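Local coordinates for ABC transporter, solute-binding protein (Staphylococcus aureus, PDB 6LKK) that binds glucose 6-phosphate as the extracellular sensor protein of a two-component signalling system, at residues A[142-146]-A[211-215]. Residues are numbered along the deposited sequence; the frame is centred on the assembly and turned at random.
With G6P (6-O-phosphono-alpha-D-glucopyranose), chain B.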
loop_
_atom_site.group_PDB
_atom_site.type_symbol
_atom_site.label_atom_id
_atom_site.label_comp_id
_atom_site.label_asym_id
_atom_site.label_seq_id
_atom_site.Cartn_x
_atom_site.Cartn_y
_atom_site.Cartn_z
ATOM N N GLN A 142 6.941 -0.619 -5.187
ATOM C CA GLN A 142 7.602 0.097 -4.100
ATOM C C GLN A 142 8.809 -0.676 -3.581
ATOM O O GLN A 142 9.840 -0.079 -3.246
ATOM C CB GLN A 142 6.605 0.371 -2.974
ATOM C CG GLN A 142 5.557 1.423 -3.324
ATOM C CD GLN A 142 6.147 2.811 -3.491
ATOM O OE1 GLN A 142 6.557 3.194 -4.585
ATOM N NE2 GLN A 142 6.190 3.575 -2.405
ATOM N N HIS A 143 8.706 -2.005 -3.512
ATOM C CA HIS A 143 9.847 -2.811 -3.091
ATOM C C HIS A 143 10.998 -2.707 -4.083
ATOM O O HIS A 143 12.165 -2.637 -3.682
ATOM C CB HIS A 143 9.429 -4.267 -2.917
ATOM C CG HIS A 143 8.855 -4.575 -1.570
ATOM N ND1 HIS A 143 9.636 -4.703 -0.442
ATOM C CD2 HIS A 143 7.579 -4.792 -1.172
ATOM C CE1 HIS A 143 8.866 -4.986 0.594
ATOM N NE2 HIS A 143 7.615 -5.047 0.177
ATOM N N MET A 144 10.698 -2.717 -5.384
ATOM C CA MET A 144 11.765 -2.593 -6.371
ATOM C C MET A 144 12.442 -1.233 -6.261
ATOM O O MET A 144 13.666 -1.128 -6.414
ATOM C CB MET A 144 11.223 -2.812 -7.784
ATOM C CG MET A 144 10.751 -4.236 -8.096
ATOM S SD MET A 144 11.870 -5.563 -7.595
ATOM C CE MET A 144 11.215 -5.975 -5.978
ATOM N N ARG A 145 11.667 -0.179 -5.991
ATOM C CA ARG A 145 12.262 1.125 -5.720
ATOM C C ARG A 145 13.133 1.082 -4.469
ATOM O O ARG A 145 14.210 1.688 -4.432
ATOM C CB ARG A 145 11.175 2.191 -5.573
ATOM C CG ARG A 145 10.483 2.573 -6.873
ATOM C CD ARG A 145 10.208 4.069 -6.935
ATOM N NE ARG A 145 11.438 4.838 -7.113
ATOM C CZ ARG A 145 11.489 6.162 -7.215
ATOM N NH1 ARG A 145 10.380 6.886 -7.157
ATOM N NH2 ARG A 145 12.658 6.768 -7.373
ATOM N N ALA A 146 12.686 0.371 -3.431
ATOM C CA ALA A 146 13.481 0.269 -2.211
ATOM C C ALA A 146 14.819 -0.408 -2.481
ATOM O O ALA A 146 15.860 0.030 -1.980
ATOM C CB ALA A 146 12.707 -0.495 -1.137
ATOM N N THR A 211 13.513 0.988 4.586
ATOM C CA THR A 211 12.134 0.550 4.430
ATOM C C THR A 211 11.342 1.620 3.690
ATOM O O THR A 211 11.340 2.787 4.093
ATOM C CB THR A 211 11.516 0.276 5.803
ATOM O OG1 THR A 211 12.254 -0.767 6.455
ATOM C CG2 THR A 211 10.057 -0.129 5.684
ATOM N N MET A 212 10.680 1.224 2.606
ATOM C CA MET A 212 9.839 2.151 1.861
ATOM C C MET A 212 8.557 2.433 2.636
ATOM O O MET A 212 7.886 1.506 3.102
ATOM C CB MET A 212 9.509 1.569 0.486
ATOM C CG MET A 212 8.658 2.465 -0.401
ATOM S SD MET A 212 9.434 4.049 -0.758
ATOM C CE MET A 212 10.906 3.489 -1.600
ATOM N N LEU A 213 8.210 3.715 2.772
ATOM C CA LEU A 213 6.961 4.124 3.410
ATOM C C LEU A 213 6.001 4.602 2.329
ATOM O O LEU A 213 6.228 5.639 1.699
ATOM C CB LEU A 213 7.195 5.220 4.446
ATOM C CG LEU A 213 5.953 5.651 5.234
ATOM C CD1 LEU A 213 5.446 4.521 6.116
ATOM C CD2 LEU A 213 6.240 6.887 6.067
ATOM N N ASN A 214 4.929 3.846 2.119
ATOM C CA ASN A 214 3.896 4.252 1.179
ATOM C C ASN A 214 2.995 5.295 1.822
ATOM O O ASN A 214 2.509 5.105 2.940
ATOM C CB ASN A 214 3.051 3.055 0.743
ATOM C CG ASN A 214 3.859 1.979 0.061
ATOM O OD1 ASN A 214 5.007 2.194 -0.326
ATOM N ND2 ASN A 214 3.255 0.806 -0.102
ATOM N N VAL A 215 2.760 6.390 1.112
ATOM C CA VAL A 215 1.729 7.349 1.481
ATOM C C VAL A 215 0.514 7.005 0.628
ATOM O O VAL A 215 0.439 7.370 -0.549
ATOM C CB VAL A 215 2.188 8.795 1.279
ATOM C CG1 VAL A 215 1.128 9.762 1.793
ATOM C CG2 VAL A 215 3.516 9.038 1.990
HETATM C C1 G6P B . 0.378 -1.124 -1.185
HETATM C C2 G6P B . -0.389 0.069 -0.563
HETATM C C3 G6P B . -1.786 -0.231 -0.167
HETATM C C4 G6P B . -2.418 -1.153 -1.113
HETATM C C5 G6P B . -1.735 -2.513 -1.016
HETATM C C6 G6P B . -2.254 -3.437 -2.070
HETATM O O1 G6P B . 1.601 -1.299 -0.534
HETATM O O2 G6P B . 0.315 0.556 0.593
HETATM O O3 G6P B . -2.559 1.047 -0.147
HETATM O O4 G6P B . -3.821 -1.321 -0.792
HETATM O O5 G6P B . -0.272 -2.436 -1.185
HETATM O O6 G6P B . -2.030 -2.853 -3.334
HETATM P P G6P B . -1.283 -3.757 -4.551
HETATM O O1P G6P B . -1.290 -2.922 -5.820
HETATM O O2P G6P B . -2.057 -5.069 -4.783
HETATM O O3P G6P B . 0.117 -4.056 -4.156
#
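This contact forms part of the glucose 6-phosphate pocket of a periplasmic-binding-protein fold. It ties a pocket residue, Asn214, to helix 138-151, whose first residues also bind the ligand. Gln142 NE2 donates a hydrogen bond to Asn214 OD1 at 2.8 Å. The bond is consistent with an amide orientation that leaves Asn214 ND2 facing the sugar. There Asn214 ND2 donates to O2 of G6P at 3.0 Å, and Asn214 ND2 also lies 2.7 Å from O1 of G6P. Gln142 is thus a second-shell residue, one step removed from the ligand.

Next to this polar link, Met212 packs on the helix. Gln142 NE2 is 3.4 Å from Met212 CG. The methyl CE of Met212 lies 4.2 Å from Arg145 CB and 4.0 Å from Ala146 N. Ala146 CB meets Met212 CB at 4.1 Å, where the two backbones come closest. Gln142 and Ala146 are one helical turn apart, so their CA-to-CB bonds both point toward segment 211-215.

Helix 138-151 brings Thr138 and Thr139 to the same ligand. Strand 213-221 also carries Asp216, another ligand partner. Segment 211-215 also pairs with strand 92-105 through backbone hydrogen bonds between Met212 and Thr100 and between Asn214 and Met98.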